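Local coordinates for sensor protein (Vibrio cholerae O1 biovar El Tor, PDB 3MXQ) that is probably a sensor histidine kinase that phosphorylates itself on a histidine with ATP, represented here by its N-terminal PAS-type sensor region, at residues I82-W96 with Q120-I134. Sequence-based numbering, arbitrary orientation.
Sequences IDTALVIESSSFSSW and QNLEVIPIHSEDGTI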
loop_
_atom_site.group_PDB
_atom_site.type_symbol
_atom_site.label_atom_id
_atom_site.label_comp_id
_atom_site.label_asym_id
_atom_site.label_seq_id
_atom_site.Cartn_x
_atom_site.Cartn_y
_atom_site.Cartn_z
ATOM N N ILE A 82 20.203 7.526 -16.639
ATOM C CA ILE A 82 19.830 6.264 -17.261
ATOM C C ILE A 82 21.065 5.515 -17.752
ATOM O O ILE A 82 21.172 4.296 -17.610
ATOM C CB ILE A 82 18.833 6.481 -18.398
ATOM C CG1 ILE A 82 17.520 7.035 -17.839
ATOM C CG2 ILE A 82 18.553 5.172 -19.134
ATOM C CD1 ILE A 82 16.744 7.852 -18.835
ATOM N N ASP A 83 22.016 6.256 -18.308
ATOM C CA ASP A 83 23.230 5.644 -18.825
ATOM C C ASP A 83 24.095 5.064 -17.716
ATOM O O ASP A 83 24.677 3.994 -17.889
ATOM C CB ASP A 83 23.986 6.621 -19.717
ATOM C CG ASP A 83 23.296 6.819 -21.064
ATOM O OD1 ASP A 83 22.255 6.174 -21.302
ATOM O OD2 ASP A 83 23.781 7.615 -21.894
ATOM N N THR A 84 24.136 5.744 -16.571
ATOM C CA THR A 84 24.823 5.230 -15.391
ATOM C C THR A 84 24.307 3.833 -15.070
ATOM O O THR A 84 25.085 2.885 -14.984
ATOM C CB THR A 84 24.684 6.186 -14.189
ATOM O OG1 THR A 84 25.256 7.446 -14.542
ATOM C CG2 THR A 84 25.412 5.665 -12.964
ATOM N N ALA A 85 22.995 3.703 -14.945
ATOM C CA ALA A 85 22.387 2.414 -14.708
ATOM C C ALA A 85 22.821 1.404 -15.761
ATOM O O ALA A 85 23.165 0.272 -15.431
ATOM C CB ALA A 85 20.867 2.540 -14.684
ATOM N N LEU A 86 22.816 1.831 -17.021
ATOM C CA LEU A 86 23.060 0.928 -18.138
ATOM C C LEU A 86 24.479 0.392 -18.161
ATOM O O LEU A 86 24.694 -0.741 -18.598
ATOM C CB LEU A 86 22.721 1.586 -19.478
ATOM C CG LEU A 86 21.247 1.845 -19.814
ATOM C CD1 LEU A 86 21.102 2.648 -21.094
ATOM C CD2 LEU A 86 20.462 0.556 -19.925
ATOM N N VAL A 87 25.433 1.193 -17.679
ATOM C CA VAL A 87 26.861 0.829 -17.731
ATOM C C VAL A 87 27.406 0.191 -16.449
ATOM O O VAL A 87 28.271 -0.677 -16.522
ATOM C CB VAL A 87 27.788 2.019 -18.140
ATOM C CG1 VAL A 87 27.357 2.633 -19.459
ATOM C CG2 VAL A 87 27.815 3.071 -17.063
ATOM N N ILE A 88 26.922 0.620 -15.283
ATOM C CA ILE A 88 27.448 0.082 -14.029
ATOM C C ILE A 88 26.581 -1.042 -13.523
ATOM O O ILE A 88 26.825 -1.596 -12.453
ATOM C CB ILE A 88 27.688 1.159 -12.924
ATOM C CG1 ILE A 88 26.407 1.536 -12.192
ATOM C CG2 ILE A 88 28.403 2.389 -13.491
ATOM C CD1 ILE A 88 26.656 1.972 -10.772
ATOM N N GLU A 89 25.569 -1.373 -14.319
ATOM C CA GLU A 89 24.620 -2.457 -14.032
ATOM C C GLU A 89 24.005 -2.383 -12.625
ATOM O O GLU A 89 23.884 -3.397 -11.935
ATOM C CB GLU A 89 25.274 -3.825 -14.292
ATOM C CG GLU A 89 25.790 -4.000 -15.721
ATOM C CD GLU A 89 25.772 -5.452 -16.183
ATOM O OE1 GLU A 89 26.862 -6.066 -16.236
ATOM O OE2 GLU A 89 24.668 -5.976 -16.482
ATOM N N SER A 90 23.616 -1.185 -12.196
ATOM C CA SER A 90 23.145 -1.022 -10.824
ATOM C C SER A 90 22.156 0.112 -10.637
ATOM O O SER A 90 22.108 1.044 -11.432
ATOM C CB SER A 90 24.325 -0.844 -9.868
ATOM O OG SER A 90 23.877 -0.870 -8.524
ATOM N N SER A 91 21.359 0.016 -9.578
ATOM C CA SER A 91 20.377 1.036 -9.274
ATOM C C SER A 91 21.079 2.202 -8.619
ATOM O O SER A 91 22.195 2.062 -8.127
ATOM C CB SER A 91 19.263 0.488 -8.373
ATOM O OG SER A 91 19.674 0.355 -7.022
ATOM N N SER A 92 20.422 3.353 -8.633
ATOM C CA SER A 92 20.945 4.552 -7.995
ATOM C C SER A 92 19.796 5.313 -7.351
ATOM O O SER A 92 18.656 5.226 -7.798
ATOM C CB SER A 92 21.651 5.438 -9.020
ATOM O OG SER A 92 20.701 6.201 -9.749
ATOM N N PHE A 93 20.107 6.048 -6.294
ATOM C CA PHE A 93 19.129 6.866 -5.605
ATOM C C PHE A 93 19.777 8.171 -5.173
ATOM O O PHE A 93 20.797 8.165 -4.493
ATOM C CB PHE A 93 18.560 6.127 -4.394
ATOM C CG PHE A 93 17.467 6.878 -3.682
ATOM C CD1 PHE A 93 16.138 6.709 -4.044
ATOM C CD2 PHE A 93 17.764 7.752 -2.640
ATOM C CE1 PHE A 93 15.120 7.408 -3.380
ATOM C CE2 PHE A 93 16.746 8.458 -1.978
ATOM C CZ PHE A 93 15.431 8.281 -2.350
ATOM N N SER A 94 19.178 9.287 -5.573
ATOM C CA SER A 94 19.677 10.600 -5.201
ATOM C C SER A 94 18.576 11.632 -5.354
ATOM O O SER A 94 17.577 11.385 -6.032
ATOM C CB SER A 94 20.849 10.990 -6.097
ATOM O OG SER A 94 20.422 11.090 -7.448
ATOM N N SER A 95 18.764 12.791 -4.733
ATOM C CA SER A 95 17.856 13.897 -4.937
ATOM C C SER A 95 18.019 14.368 -6.368
ATOM O O SER A 95 19.033 14.085 -7.000
ATOM C CB SER A 95 18.134 15.026 -3.947
ATOM O OG SER A 95 19.506 15.363 -3.913
ATOM N N TRP A 96 17.005 15.046 -6.894
ATOM C CA TRP A 96 17.087 15.582 -8.238
ATOM C C TRP A 96 17.977 16.813 -8.198
ATOM O O TRP A 96 17.607 17.827 -7.615
ATOM C CB TRP A 96 15.701 15.919 -8.770
ATOM C CG TRP A 96 15.705 16.260 -10.215
ATOM C CD1 TRP A 96 16.169 17.405 -10.780
ATOM C CD2 TRP A 96 15.218 15.453 -11.284
ATOM N NE1 TRP A 96 16.013 17.361 -12.134
ATOM C CE2 TRP A 96 15.428 16.173 -12.475
ATOM C CE3 TRP A 96 14.620 14.191 -11.353
ATOM C CZ2 TRP A 96 15.062 15.677 -13.727
ATOM C CZ3 TRP A 96 14.258 13.695 -12.600
ATOM C CH2 TRP A 96 14.484 14.439 -13.770
ATOM N N GLN A 120 12.695 16.903 -4.696
ATOM C CA GLN A 120 12.443 15.609 -5.307
ATOM C C GLN A 120 13.635 14.672 -5.227
ATOM O O GLN A 120 14.781 15.098 -5.313
ATOM C CB GLN A 120 12.048 15.773 -6.771
ATOM C CG GLN A 120 10.708 16.445 -6.967
ATOM C CD GLN A 120 10.286 16.520 -8.427
ATOM O OE1 GLN A 120 11.100 16.356 -9.349
ATOM N NE2 GLN A 120 9.001 16.775 -8.646
ATOM N N ASN A 121 13.334 13.385 -5.053
ATOM C CA ASN A 121 14.316 12.320 -5.168
ATOM C C ASN A 121 14.051 11.490 -6.420
ATOM O O ASN A 121 12.902 11.367 -6.872
ATOM C CB ASN A 121 14.300 11.426 -3.928
ATOM C CG ASN A 121 15.012 12.045 -2.742
ATOM O OD1 ASN A 121 16.047 12.684 -2.886
ATOM N ND2 ASN A 121 14.472 11.825 -1.550
ATOM N N LEU A 122 15.129 10.936 -6.972
ATOM C CA LEU A 122 15.079 10.132 -8.192
ATOM C C LEU A 122 15.758 8.797 -7.982
ATOM O O LEU A 122 16.877 8.725 -7.453
ATOM C CB LEU A 122 15.751 10.874 -9.348
ATOM C CG LEU A 122 16.033 10.075 -10.616
ATOM C CD1 LEU A 122 14.771 9.683 -11.318
ATOM C CD2 LEU A 122 16.886 10.904 -11.545
ATOM N N GLU A 123 15.077 7.744 -8.414
ATOM C CA GLU A 123 15.590 6.380 -8.312
ATOM C C GLU A 123 15.588 5.776 -9.699
ATOM O O GLU A 123 14.574 5.780 -10.381
ATOM C CB GLU A 123 14.728 5.554 -7.356
ATOM C CG GLU A 123 15.300 4.193 -7.021
ATOM C CD GLU A 123 14.752 3.586 -5.701
ATOM O OE1 GLU A 123 15.611 3.153 -4.865
ATOM O OE2 GLU A 123 13.496 3.530 -5.504
ATOM N N VAL A 124 16.748 5.299 -10.126
ATOM C CA VAL A 124 16.891 4.597 -11.400
ATOM C C VAL A 124 17.242 3.129 -11.142
ATOM O O VAL A 124 18.244 2.829 -10.485
ATOM C CB VAL A 124 17.972 5.257 -12.271
ATOM C CG1 VAL A 124 18.009 4.607 -13.635
ATOM C CG2 VAL A 124 17.683 6.748 -12.426
ATOM N N ILE A 125 16.416 2.224 -11.644
ATOM C CA ILE A 125 16.635 0.795 -11.436
ATOM C C ILE A 125 16.687 0.059 -12.772
ATOM O O ILE A 125 15.698 0.064 -13.527
ATOM C CB ILE A 125 15.501 0.150 -10.625
ATOM C CG1 ILE A 125 15.348 0.808 -9.244
ATOM C CG2 ILE A 125 15.734 -1.339 -10.508
ATOM C CD1 ILE A 125 13.925 0.739 -8.670
ATOM N N PRO A 126 17.824 -0.604 -13.060
ATOM C CA PRO A 126 17.969 -1.385 -14.284
ATOM C C PRO A 126 17.104 -2.631 -14.229
ATOM O O PRO A 126 16.811 -3.099 -13.139
ATOM C CB PRO A 126 19.447 -1.766 -14.284
ATOM C CG PRO A 126 19.888 -1.658 -12.878
ATOM C CD PRO A 126 19.015 -0.683 -12.195
ATOM N N ILE A 127 16.673 -3.134 -15.387
ATOM C CA ILE A 127 15.916 -4.395 -15.458
ATOM C C ILE A 127 16.504 -5.386 -16.470
ATOM O O ILE A 127 16.467 -5.167 -17.688
ATOM C CB ILE A 127 14.411 -4.173 -15.765
ATOM C CG1 ILE A 127 13.781 -3.245 -14.722
ATOM C CG2 ILE A 127 13.679 -5.522 -15.827
ATOM C CD1 ILE A 127 12.359 -2.823 -15.035
ATOM N N HIS A 128 17.019 -6.488 -15.944
ATOM C CA HIS A 128 17.729 -7.474 -16.741
ATOM C C HIS A 128 16.779 -8.443 -17.425
ATOM O O HIS A 128 15.812 -8.923 -16.822
ATOM C CB HIS A 128 18.691 -8.262 -15.859
ATOM C CG HIS A 128 19.668 -7.412 -15.108
ATOM N ND1 HIS A 128 20.948 -7.178 -15.556
ATOM C CD2 HIS A 128 19.555 -6.750 -13.932
ATOM C CE1 HIS A 128 21.581 -6.404 -14.691
ATOM N NE2 HIS A 128 20.758 -6.128 -13.698
ATOM N N SER A 129 17.060 -8.736 -18.689
ATOM C CA SER A 129 16.344 -9.786 -19.395
ATOM C C SER A 129 16.887 -11.151 -19.012
ATOM O O SER A 129 17.971 -11.250 -18.426
ATOM C CB SER A 129 16.473 -9.593 -20.898
ATOM O OG SER A 129 15.621 -8.550 -21.324
ATOM N N GLU A 130 16.132 -12.198 -19.353
ATOM C CA GLU A 130 16.566 -13.589 -19.169
ATOM C C GLU A 130 18.033 -13.783 -19.559
ATOM O O GLU A 130 18.813 -14.325 -18.773
ATOM C CB GLU A 130 15.668 -14.536 -19.957
ATOM N N ASP A 131 18.395 -13.313 -20.759
ATOM C CA ASP A 131 19.781 -13.329 -21.268
ATOM C C ASP A 131 20.798 -12.717 -20.298
ATOM O O ASP A 131 21.898 -13.240 -20.136
ATOM C CB ASP A 131 19.858 -12.623 -22.631
ATOM N N GLY A 132 20.415 -11.620 -19.654
ATOM C CA GLY A 132 21.280 -10.906 -18.720
ATOM C C GLY A 132 21.260 -9.423 -19.025
ATOM O O GLY A 132 21.361 -8.587 -18.126
ATOM N N THR A 133 21.108 -9.116 -20.310
ATOM C CA THR A 133 21.154 -7.759 -20.845
ATOM C C THR A 133 20.127 -6.847 -20.207
ATOM O O THR A 133 18.999 -7.260 -19.945
ATOM C CB THR A 133 20.908 -7.762 -22.370
ATOM O OG1 THR A 133 20.484 -9.078 -22.787
ATOM C CG2 THR A 133 22.193 -7.373 -23.123
ATOM N N ILE A 134 20.525 -5.606 -19.956
ATOM C CA ILE A 134 19.612 -4.602 -19.424
ATOM C C ILE A 134 18.851 -3.936 -20.563
ATOM O O ILE A 134 19.400 -3.140 -21.317
ATOM C CB ILE A 134 20.331 -3.556 -18.559
ATOM C CG1 ILE A 134 20.991 -4.230 -17.366
ATOM C CG2 ILE A 134 19.347 -2.532 -18.043
ATOM C CD1 ILE A 134 21.937 -3.332 -16.603
HETATM O O HOH W 1 18.913 2.462 -4.469
#
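S92 and S94 zip strand 92-95 antiparallel onto strand 118-128. S92 N donates to V124 O (2.9 Å), and V124 N donates back to S92 O. S94 pairs with L122 in the same way, and the bond from L122 N to S94 O (2.7 Å) is nearly straight at 171°. W96 N to Q120 O adds a fifth bond. The tight side carries V124 and L122. A85 on helix 75-88 sets its CB on V124 CG1 at 3.7 Å. With CG anti to the backbone N (chi1 -171°), the W96 indole is turned to L122, its CZ3 4.0 Å from L122 CD2. H101 stacks on the same indole. Strand 92-95 is an outer strand of the antiparallel PAS sheet within this chain, and helix 75-88 leads into it. On the other side of the sheet F93 slants across N121, ring and amide planes 50° apart, with CZ 3.7 Å from N121 CB. E123 lies beside this ring and forms a salt bridge to R21 of a second subunit. Past I134, whose CG2 packs against L86 CD2, the contact opens to solvent. There the exposed E89 meets the H128 ring edge, OE2 to CE1 3.6 Å. H128 ND1 instead bonds to G132 O.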